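Local coordinates for EH1AB1 (Metagenome, PDB 6I8F), which hydrolyses esters, probably by the serine-nucleophile mechanism of the alpha/beta hydrolase family, at residues 95-100 with 118-123; 169-174 with 182-187; 278-283 with 288-293; 300-305 with 313-318. All blocks are in the same frame, centred on the assembly; numbering follows the deposited sequence.

Contact 1: 95-100 with 118-123; sequences PTLIYY and RRLANK
With CG swung away from its backbone N (chi1 -166°), Tyr99 sends its ring out of strand 94-100 toward helix 114-124, while Leu120 holds CG opposite its own carbonyl carbon (chi1 -72°) and reaches back from the helix to meet it. The two side chains cross at about a right angle. One methyl does the touching: Leu120 CD1 lies 4.0 Å from Tyr99 CE2 and only slightly farther from CD2, an oblique approach to that side of the ring. The same methyl comes to 4.4 Å from Leu97 CD2, so a single leucine spans two alternate residues on one side of the strand. Such apolar seating of a helix on a sheet is the usual cement of a beta-alpha-beta crossover, here the unit made by strand 94-100, helix 114-124 and the adjacent parallel strand 127-132 within the alpha/beta hydrolase fold. No hydrogen bond joins 95-100 to 118-123, and the closest CA atoms, those of Leu97 and Ala121, stand 8.4 Å apart, so the contact is made by side chains, not backbone. The polar end of Tyr99 is satisfied elsewhere: its OH bonds to Asp174 on the next strand, which probably holds the far end of the ring in place. Leu97 also packs on Met323 of helix 310-327, a second helix lying on this face of the sheet.

Contact 2: 169-174 with 182-187; sequences LAVGGD and AVVCQA
Val171 presents its two methyls to helix 176-190 like the prongs of a fork, each meeting a different residue. CG2 sits between the backbone N and the carbonyl carbon and comes to 3.6 Å from Cys185 SG, the closest approach between the two segments. CG1, opposite the carbonyl carbon (chi1 -66°), turns instead toward Val184 CG1, at a looser 4.3 Å. The CB of Val171 is directed toward the helix and that of Val184 toward the strand. Cys185 leaves the helix more obliquely and closes on the valine with its sulfur. All three residues are buried, and the meeting is wholly apolar, with no hydrogen bond between 169-174 and 182-187. The strand and helix open a beta-alpha-beta unit completed by strand 198-202, and the turn between them fits the nucleophile elbow of alpha/beta hydrolases, with Gly173 and Gly177 flanking the probable nucleophile Ser175. Val171 lies a few residues before that turn. Around the trio, Phe152 of helix 143-157 and Pro196 also touch Val171, while Tyr100 of the neighbouring strand reaches both Val171 and Val184. Pro196 packs against Cys185 as well.

Contact 3: 278-283 with 288-293; sequences AYADRL and IKTTYV
Leu283 and Ile288 meet through the backbone: Ile288 N donates to Leu283 O over 3.1 Å, a fairly straight bond (157° at the hydrogen) that ties the last turn of helix 273-285 to the chain entering strand 290-296. The packing is closest at this end, where Ile288 CB also lies 3.4 Å from Leu283 O. Thr290, with its hydroxyl opposite its carbonyl carbon, lays OG1 3.4 Å from Leu283 CB and bonds to Ile288 O, 2.8 Å away, approaching from well above that carbonyl's plane. Its methyl CG2 faces the helix as well, 3.9 Å from Ala280 O. A valine at Thr290 would probably keep much of the apolar fit but leave Ile288 O without this hydroxyl partner and the turn less firmly held. By contrast, the tips of Leu283 and Ile288 only graze, CD2 and CG1 being 4.3 Å apart. Farther along, Ala280 CB meets Tyr292 CD1 at 3.8 Å, obliquely to the ring, whose OH is held by Thr266. On the outer side, the partly exposed Asp281 and Lys289 make no contact across the two segments and find partners on the second subunit, Asp281 a salt bridge with Arg277 and Lys289 a hydrogen bond with Gln311 of that chain. The short helix and strand segments run nearly antiparallel, at 155° with axes 8.6 Å apart, as consecutive arms of the beta-alpha-beta unit begun by strand 262-267; strand 290-296 ends the sheet of this chain and pairs antiparallel with a strand of the neighbouring subunit, carrying the sheet across the interface.

Contact 4: 300-305 with 313-318; sequences HGFFSL and LKANDE
Phe303, Ala315 and Asn316 bury most of the surface in this contact, and the phenylalanine deals with both of the others. The side-chain amide of Asn316 stands almost upright on the Phe303 ring, the two planes 83° apart, with ND2 3.3 Å above the plane and over the ring centre. With CG anti to its backbone N (chi1 -165°), Phe303 carries its ring toward the helix and under ND2. That nitrogen also donates to the backbone Phe303 O at 2.9 Å, in the carbonyl plane and on a lone pair, with an angle of 158° at the hydrogen. Ala315 works from the neighbouring position on helix 310-327: its CB lies 3.8 Å from Phe303 CD2 and 3.5 Å from Phe302 CE2, while Ala315 O sits at the Phe303 ring edge. The aromatic pair belongs to the loop that carries His300, which bonds to Ser175 and Asp270 in what is probably the catalytic triad of this alpha/beta hydrolase. Replacing Phe303 with an alanine would still offer the carbonyl but would probably leave the Asn316 amino group without its aromatic floor and open a gap beside Ala315. Since the hydrogen bond distinguishes the amide's nitrogen from its oxygen, it fixes which way the amide is turned, and the buried amino group gains both an acceptor and an aromatic face while holding the loop to the helix.

Overall arrangement
Contacts 1, 2 and 3 all rest on one central sheet, whereas contact 4 packs the loop that carries His300 against the C-terminal helix. Contacts 1 and 2 lie on neighbouring strands, 94-100 and 169-174, and Tyr99 OH bonds to Asp174 OD1 at 2.7 Å, just before the probable nucleophile Ser175. Contact 1 meets contact 4 through the salt bridge of Arg119 NE with Asp317 OD1, also 2.7 Å. On one face of the sheet, helix to helix, Gln186 NE2 reaches Tyr279 OH at 3.0 Å, joining contacts 2 and 3. Contacts 1 and 3 do not touch, their nearest atoms being about 12 Å apart. Contacts 2 and 4 frame the likely triad, one leading to its serine and the other containing its histidine.

Contact 1: 95-100 with 118-123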
# COMPACT_ATOMS: atom_id res chain seq x y z
N PRO A 95 7.71 -10.27 -14.94
CA PRO A 95 7.02 -10.54 -13.69
C PRO A 95 5.54 -10.70 -14.09
O PRO A 95 5.06 -10.01 -14.98
CB PRO A 95 7.27 -9.33 -12.77
CG PRO A 95 8.26 -8.45 -13.53
CD PRO A 95 8.37 -8.96 -14.95
N THR A 96 4.85 -11.65 -13.45
CA THR A 96 3.57 -12.14 -13.95
C THR A 96 2.61 -12.32 -12.78
O THR A 96 2.96 -12.91 -11.77
CB THR A 96 3.74 -13.46 -14.72
OG1 THR A 96 4.53 -13.20 -15.89
CG2 THR A 96 2.42 -14.07 -15.13
N LEU A 97 1.38 -11.81 -12.94
CA LEU A 97 0.31 -12.01 -11.98
C LEU A 97 -0.68 -13.03 -12.54
O LEU A 97 -1.32 -12.77 -13.56
CB LEU A 97 -0.39 -10.67 -11.72
CG LEU A 97 -1.70 -10.74 -10.92
CD1 LEU A 97 -1.47 -11.34 -9.55
CD2 LEU A 97 -2.32 -9.36 -10.79
N ILE A 98 -0.79 -14.17 -11.86
CA ILE A 98 -1.86 -15.12 -12.10
C ILE A 98 -3.10 -14.66 -11.34
O ILE A 98 -3.10 -14.60 -10.11
CB ILE A 98 -1.44 -16.55 -11.71
CG1 ILE A 98 -0.22 -16.99 -12.53
CG2 ILE A 98 -2.61 -17.52 -11.86
CD1 ILE A 98 0.63 -18.04 -11.87
N TYR A 99 -4.15 -14.33 -12.11
CA TYR A 99 -5.36 -13.68 -11.62
C TYR A 99 -6.56 -14.63 -11.69
O TYR A 99 -6.84 -15.23 -12.72
CB TYR A 99 -5.66 -12.40 -12.40
CG TYR A 99 -6.68 -11.53 -11.70
CD1 TYR A 99 -8.04 -11.70 -11.93
CD2 TYR A 99 -6.29 -10.56 -10.79
CE1 TYR A 99 -8.98 -10.93 -11.26
CE2 TYR A 99 -7.22 -9.79 -10.12
CZ TYR A 99 -8.57 -9.97 -10.34
OH TYR A 99 -9.48 -9.20 -9.68
N TYR A 100 -7.29 -14.70 -10.57
CA TYR A 100 -8.49 -15.47 -10.39
C TYR A 100 -9.68 -14.52 -10.18
O TYR A 100 -9.77 -13.85 -9.14
CB TYR A 100 -8.34 -16.38 -9.18
CG TYR A 100 -7.09 -17.22 -9.17
CD1 TYR A 100 -6.92 -18.26 -10.09
CD2 TYR A 100 -6.08 -17.01 -8.24
CE1 TYR A 100 -5.79 -19.06 -10.08
CE2 TYR A 100 -4.94 -17.81 -8.22
CZ TYR A 100 -4.81 -18.84 -9.13
OH TYR A 100 -3.69 -19.64 -9.11
N ARG A 118 -6.53 -5.94 -17.99
CA ARG A 118 -5.81 -5.08 -18.95
C ARG A 118 -5.18 -3.91 -18.19
O ARG A 118 -4.00 -3.60 -18.38
CB ARG A 118 -6.75 -4.57 -20.05
CG ARG A 118 -7.08 -5.61 -21.11
CD ARG A 118 -8.28 -5.16 -21.93
NE ARG A 118 -8.55 -6.05 -23.07
CZ ARG A 118 -8.03 -5.92 -24.29
NH1 ARG A 118 -7.25 -4.88 -24.59
NH2 ARG A 118 -8.29 -6.84 -25.21
N ARG A 119 -5.98 -3.27 -17.33
CA ARG A 119 -5.53 -2.09 -16.60
C ARG A 119 -4.43 -2.51 -15.63
O ARG A 119 -3.43 -1.81 -15.51
CB ARG A 119 -6.68 -1.39 -15.88
CG ARG A 119 -6.32 -0.03 -15.32
CD ARG A 119 -7.51 0.75 -14.76
NE ARG A 119 -7.08 2.04 -14.24
CZ ARG A 119 -7.18 3.20 -14.88
NH1 ARG A 119 -7.80 3.25 -16.05
NH2 ARG A 119 -6.71 4.31 -14.33
N LEU A 120 -4.59 -3.66 -14.96
CA LEU A 120 -3.56 -4.11 -14.00
C LEU A 120 -2.23 -4.33 -14.73
O LEU A 120 -1.18 -3.99 -14.20
CB LEU A 120 -4.03 -5.39 -13.30
CG LEU A 120 -5.15 -5.22 -12.27
CD1 LEU A 120 -5.55 -6.57 -11.70
CD2 LEU A 120 -4.74 -4.28 -11.14
N ALA A 121 -2.28 -4.94 -15.92
CA ALA A 121 -1.06 -5.22 -16.69
C ALA A 121 -0.35 -3.90 -17.03
O ALA A 121 0.84 -3.74 -16.73
CB ALA A 121 -1.38 -6.02 -17.93
N ASN A 122 -1.08 -2.96 -17.63
CA ASN A 122 -0.51 -1.69 -18.10
C ASN A 122 0.10 -0.90 -16.93
O ASN A 122 1.20 -0.38 -17.05
CB ASN A 122 -1.55 -0.86 -18.85
CG ASN A 122 -1.84 -1.40 -20.23
OD1 ASN A 122 -1.09 -2.21 -20.76
ND2 ASN A 122 -2.92 -0.94 -20.85
N LYS A 123 -0.60 -0.86 -15.79
CA LYS A 123 -0.23 -0.03 -14.66
C LYS A 123 0.93 -0.67 -13.89
O LYS A 123 1.79 0.03 -13.38
CB LYS A 123 -1.43 0.18 -13.74
CG LYS A 123 -2.55 1.02 -14.34
CD LYS A 123 -2.23 2.49 -14.39
CE LYS A 123 -3.29 3.26 -15.14
NZ LYS A 123 -3.01 4.71 -15.11

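Contact 2: 169-174 with 182-187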
# COMPACT_ATOMS: atom_id res chain seq x y z
N LEU A 169 6.53 -14.40 -9.83
CA LEU A 169 5.22 -14.97 -10.12
C LEU A 169 4.28 -14.65 -8.96
O LEU A 169 4.45 -15.18 -7.87
CB LEU A 169 5.39 -16.49 -10.25
CG LEU A 169 4.90 -17.12 -11.53
CD1 LEU A 169 5.48 -16.42 -12.75
CD2 LEU A 169 5.26 -18.60 -11.54
N ALA A 170 3.29 -13.78 -9.19
CA ALA A 170 2.31 -13.44 -8.18
C ALA A 170 1.02 -14.24 -8.44
O ALA A 170 0.77 -14.68 -9.56
CB ALA A 170 2.02 -11.96 -8.22
N VAL A 171 0.20 -14.35 -7.40
CA VAL A 171 -1.20 -14.75 -7.55
C VAL A 171 -2.07 -13.62 -6.98
O VAL A 171 -1.63 -12.85 -6.12
CB VAL A 171 -1.52 -16.08 -6.84
CG1 VAL A 171 -0.79 -17.23 -7.50
CG2 VAL A 171 -1.22 -16.03 -5.34
N GLY A 172 -3.30 -13.54 -7.47
CA GLY A 172 -4.21 -12.55 -6.99
C GLY A 172 -5.60 -12.79 -7.50
O GLY A 172 -5.84 -13.60 -8.36
N GLY A 173 -6.54 -12.04 -6.94
CA GLY A 173 -7.93 -12.16 -7.32
C GLY A 173 -8.81 -11.34 -6.42
O GLY A 173 -8.35 -10.85 -5.39
N ASP A 174 -10.07 -11.17 -6.84
CA ASP A 174 -11.06 -10.39 -6.13
C ASP A 174 -12.09 -11.33 -5.50
O ASP A 174 -12.55 -12.26 -6.15
CB ASP A 174 -11.70 -9.34 -7.05
CG ASP A 174 -12.42 -9.92 -8.26
OD1 ASP A 174 -11.74 -10.56 -9.10
OD2 ASP A 174 -13.66 -9.71 -8.37
N ALA A 182 -5.24 -16.60 -1.77
CA ALA A 182 -4.71 -16.83 -0.43
C ALA A 182 -4.45 -18.33 -0.22
O ALA A 182 -3.42 -18.74 0.34
CB ALA A 182 -5.65 -16.30 0.61
N VAL A 183 -5.41 -19.14 -0.66
CA VAL A 183 -5.39 -20.59 -0.45
C VAL A 183 -4.26 -21.21 -1.28
O VAL A 183 -3.58 -22.09 -0.78
CB VAL A 183 -6.76 -21.22 -0.74
CG1 VAL A 183 -6.68 -22.74 -0.87
CG2 VAL A 183 -7.77 -20.83 0.32
N VAL A 184 -4.06 -20.74 -2.52
CA VAL A 184 -2.96 -21.24 -3.35
C VAL A 184 -1.63 -21.10 -2.61
O VAL A 184 -0.81 -22.01 -2.61
CB VAL A 184 -2.89 -20.56 -4.74
CG1 VAL A 184 -1.59 -20.89 -5.47
CG2 VAL A 184 -4.09 -20.93 -5.60
N CYS A 185 -1.40 -19.93 -1.99
CA CYS A 185 -0.15 -19.67 -1.26
C CYS A 185 0.03 -20.66 -0.10
O CYS A 185 1.12 -21.22 0.07
CB CYS A 185 -0.09 -18.26 -0.72
SG CYS A 185 -0.05 -17.01 -2.03
N GLN A 186 -1.05 -20.87 0.67
CA GLN A 186 -1.03 -21.78 1.83
C GLN A 186 -0.82 -23.23 1.36
O GLN A 186 -0.06 -23.97 2.00
CB GLN A 186 -2.30 -21.66 2.67
CG GLN A 186 -2.34 -20.41 3.52
CD GLN A 186 -3.45 -20.48 4.53
OE1 GLN A 186 -3.89 -21.57 4.89
NE2 GLN A 186 -3.91 -19.33 4.97
N ALA A 187 -1.46 -23.59 0.24
CA ALA A 187 -1.37 -24.95 -0.33
C ALA A 187 0.06 -25.29 -0.72
O ALA A 187 0.60 -26.33 -0.33
CB ALA A 187 -2.29 -25.09 -1.51

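Contact 3: 278-283 with 288-293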
# COMPACT_ATOMS: atom_id res chain seq x y z
N ALA A 278 -8.38 -8.73 9.10
CA ALA A 278 -7.86 -9.77 10.00
C ALA A 278 -6.74 -10.57 9.31
O ALA A 278 -5.73 -10.88 9.94
CB ALA A 278 -8.98 -10.69 10.44
N TYR A 279 -6.93 -10.91 8.03
CA TYR A 279 -5.93 -11.68 7.27
C TYR A 279 -4.61 -10.89 7.15
O TYR A 279 -3.51 -11.44 7.37
CB TYR A 279 -6.50 -12.09 5.90
CG TYR A 279 -5.80 -13.29 5.32
CD1 TYR A 279 -6.13 -14.57 5.72
CD2 TYR A 279 -4.77 -13.14 4.41
CE1 TYR A 279 -5.49 -15.69 5.20
CE2 TYR A 279 -4.10 -14.24 3.89
CZ TYR A 279 -4.47 -15.52 4.28
OH TYR A 279 -3.81 -16.60 3.78
N ALA A 280 -4.71 -9.60 6.83
CA ALA A 280 -3.55 -8.71 6.76
C ALA A 280 -2.86 -8.63 8.13
O ALA A 280 -1.64 -8.67 8.22
CB ALA A 280 -3.96 -7.35 6.28
N ASP A 281 -3.66 -8.52 9.20
CA ASP A 281 -3.15 -8.49 10.57
C ASP A 281 -2.31 -9.74 10.88
O ASP A 281 -1.23 -9.62 11.45
CB ASP A 281 -4.29 -8.34 11.59
CG ASP A 281 -4.92 -6.96 11.61
OD1 ASP A 281 -4.31 -6.02 11.04
OD2 ASP A 281 -6.02 -6.85 12.16
N ARG A 282 -2.81 -10.93 10.49
CA ARG A 282 -2.09 -12.19 10.74
C ARG A 282 -0.80 -12.21 9.93
O ARG A 282 0.26 -12.67 10.45
CB ARG A 282 -2.95 -13.42 10.41
CG ARG A 282 -4.23 -13.56 11.23
CD ARG A 282 -4.19 -14.45 12.46
NE ARG A 282 -3.19 -15.52 12.47
CZ ARG A 282 -3.44 -16.83 12.49
NH1 ARG A 282 -4.65 -17.31 12.27
NH2 ARG A 282 -2.45 -17.67 12.73
N LEU A 283 -0.86 -11.73 8.68
CA LEU A 283 0.33 -11.66 7.85
C LEU A 283 1.36 -10.73 8.51
O LEU A 283 2.51 -11.10 8.65
CB LEU A 283 -0.03 -11.20 6.43
CG LEU A 283 -0.77 -12.21 5.57
CD1 LEU A 283 -1.38 -11.53 4.35
CD2 LEU A 283 0.14 -13.36 5.16
N ILE A 288 5.48 -10.96 7.79
CA ILE A 288 5.41 -10.93 6.33
C ILE A 288 5.28 -9.47 5.89
O ILE A 288 4.53 -8.70 6.49
CB ILE A 288 4.22 -11.78 5.83
CG1 ILE A 288 4.25 -13.22 6.38
CG2 ILE A 288 4.15 -11.76 4.30
CD1 ILE A 288 5.50 -13.99 6.07
N LYS A 289 6.02 -9.09 4.84
CA LYS A 289 5.84 -7.79 4.22
C LYS A 289 4.40 -7.72 3.69
O LYS A 289 4.00 -8.49 2.82
CB LYS A 289 6.83 -7.52 3.08
CG LYS A 289 6.68 -6.15 2.43
CD LYS A 289 7.61 -5.90 1.26
CE LYS A 289 9.06 -5.82 1.68
NZ LYS A 289 9.98 -5.64 0.53
N THR A 290 3.62 -6.79 4.25
CA THR A 290 2.21 -6.73 3.99
C THR A 290 1.81 -5.27 3.80
O THR A 290 2.09 -4.45 4.66
CB THR A 290 1.39 -7.35 5.13
OG1 THR A 290 1.95 -8.64 5.40
CG2 THR A 290 -0.08 -7.46 4.80
N THR A 291 1.15 -4.98 2.69
CA THR A 291 0.53 -3.70 2.45
C THR A 291 -0.99 -3.86 2.57
O THR A 291 -1.58 -4.62 1.82
CB THR A 291 0.89 -3.18 1.06
OG1 THR A 291 2.31 -3.18 0.92
CG2 THR A 291 0.32 -1.81 0.79
N TYR A 292 -1.60 -3.14 3.52
CA TYR A 292 -3.03 -3.19 3.75
C TYR A 292 -3.64 -1.83 3.39
O TYR A 292 -3.10 -0.79 3.76
CB TYR A 292 -3.37 -3.51 5.21
CG TYR A 292 -4.84 -3.31 5.50
CD1 TYR A 292 -5.78 -4.24 5.07
CD2 TYR A 292 -5.30 -2.16 6.10
CE1 TYR A 292 -7.13 -4.05 5.28
CE2 TYR A 292 -6.65 -1.94 6.31
CZ TYR A 292 -7.58 -2.89 5.89
OH TYR A 292 -8.91 -2.68 6.10
N VAL A 293 -4.77 -1.84 2.69
CA VAL A 293 -5.48 -0.60 2.39
C VAL A 293 -6.99 -0.83 2.51
O VAL A 293 -7.49 -1.86 2.07
CB VAL A 293 -5.12 -0.02 1.00
CG1 VAL A 293 -5.38 -1.01 -0.12
CG2 VAL A 293 -5.86 1.29 0.75

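Contact 4: 300-305 with 313-318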
# COMPACT_ATOMS: atom_id res chain seq x y z
N HIS A 300 -18.31 -3.88 -1.85
CA HIS A 300 -17.82 -5.10 -2.42
C HIS A 300 -18.13 -5.11 -3.92
O HIS A 300 -19.25 -4.80 -4.33
CB HIS A 300 -18.44 -6.30 -1.70
CG HIS A 300 -17.71 -7.57 -1.96
ND1 HIS A 300 -16.55 -7.90 -1.27
CD2 HIS A 300 -17.95 -8.56 -2.84
CE1 HIS A 300 -16.12 -9.07 -1.72
NE2 HIS A 300 -16.97 -9.50 -2.68
N GLY A 301 -17.12 -5.46 -4.73
CA GLY A 301 -17.24 -5.53 -6.19
C GLY A 301 -16.64 -4.33 -6.90
O GLY A 301 -16.46 -4.38 -8.11
N PHE A 302 -16.31 -3.25 -6.17
CA PHE A 302 -15.96 -1.97 -6.80
C PHE A 302 -14.71 -2.07 -7.69
O PHE A 302 -14.54 -1.26 -8.58
CB PHE A 302 -15.80 -0.87 -5.75
CG PHE A 302 -14.48 -0.80 -5.02
CD1 PHE A 302 -14.19 -1.65 -3.96
CD2 PHE A 302 -13.54 0.17 -5.35
CE1 PHE A 302 -12.98 -1.56 -3.28
CE2 PHE A 302 -12.33 0.25 -4.68
CZ PHE A 302 -12.06 -0.60 -3.63
N PHE A 303 -13.85 -3.06 -7.44
CA PHE A 303 -12.55 -3.25 -8.13
C PHE A 303 -12.79 -3.53 -9.62
O PHE A 303 -11.95 -3.21 -10.45
CB PHE A 303 -11.76 -4.39 -7.48
CG PHE A 303 -10.29 -4.49 -7.83
CD1 PHE A 303 -9.83 -5.49 -8.67
CD2 PHE A 303 -9.36 -3.64 -7.26
CE1 PHE A 303 -8.48 -5.62 -8.97
CE2 PHE A 303 -8.00 -3.77 -7.54
CZ PHE A 303 -7.56 -4.76 -8.40
N SER A 304 -13.94 -4.13 -9.94
CA SER A 304 -14.25 -4.44 -11.32
C SER A 304 -15.53 -3.75 -11.80
O SER A 304 -15.85 -3.89 -12.96
CB SER A 304 -14.31 -5.93 -11.53
OG SER A 304 -15.33 -6.50 -10.74
N LEU A 305 -16.21 -2.98 -10.95
CA LEU A 305 -17.40 -2.20 -11.38
C LEU A 305 -16.97 -0.79 -11.81
O LEU A 305 -17.62 0.20 -11.46
CB LEU A 305 -18.42 -2.13 -10.24
CG LEU A 305 -19.17 -3.43 -9.98
CD1 LEU A 305 -19.84 -3.40 -8.62
CD2 LEU A 305 -20.19 -3.69 -11.08
N LEU A 313 -11.07 2.25 -10.25
CA LEU A 313 -9.90 2.48 -11.09
C LEU A 313 -8.70 2.91 -10.22
O LEU A 313 -7.57 2.51 -10.48
CB LEU A 313 -10.21 3.55 -12.13
CG LEU A 313 -11.29 3.17 -13.15
CD1 LEU A 313 -11.59 4.35 -14.06
CD2 LEU A 313 -10.88 1.95 -13.97
N LYS A 314 -8.96 3.72 -9.19
CA LYS A 314 -7.93 4.10 -8.23
C LYS A 314 -7.38 2.84 -7.55
O LYS A 314 -6.17 2.72 -7.43
CB LYS A 314 -8.48 5.10 -7.21
CG LYS A 314 -8.89 6.44 -7.81
CD LYS A 314 -7.95 7.58 -7.49
CE LYS A 314 -7.97 8.68 -8.53
NZ LYS A 314 -9.33 9.23 -8.70
N ALA A 315 -8.27 1.91 -7.15
CA ALA A 315 -7.89 0.66 -6.49
C ALA A 315 -7.07 -0.24 -7.43
O ALA A 315 -6.07 -0.83 -6.99
CB ALA A 315 -9.09 -0.07 -5.97
N ASN A 316 -7.53 -0.35 -8.68
CA ASN A 316 -6.79 -1.03 -9.76
C ASN A 316 -5.35 -0.50 -9.78
O ASN A 316 -4.38 -1.27 -9.68
CB ASN A 316 -7.41 -0.83 -11.15
CG ASN A 316 -8.75 -1.52 -11.39
OD1 ASN A 316 -9.40 -1.25 -12.41
ND2 ASN A 316 -9.17 -2.40 -10.48
N ASP A 317 -5.22 0.82 -9.92
CA ASP A 317 -3.92 1.48 -10.07
C ASP A 317 -3.05 1.26 -8.83
O ASP A 317 -1.84 1.05 -8.95
CB ASP A 317 -4.11 2.97 -10.40
CG ASP A 317 -4.79 3.19 -11.75
OD1 ASP A 317 -4.98 2.18 -12.48
OD2 ASP A 317 -5.15 4.34 -12.05
N GLU A 318 -3.64 1.32 -7.63
CA GLU A 318 -2.87 1.11 -6.39
C GLU A 318 -2.36 -0.34 -6.30
O GLU A 318 -1.21 -0.58 -5.97
CB GLU A 318 -3.69 1.46 -5.15
CG GLU A 318 -2.90 1.24 -3.88
CD GLU A 318 -3.50 1.76 -2.59
OE1 GLU A 318 -4.65 2.26 -2.60
OE2 GLU A 318 -2.81 1.64 -1.57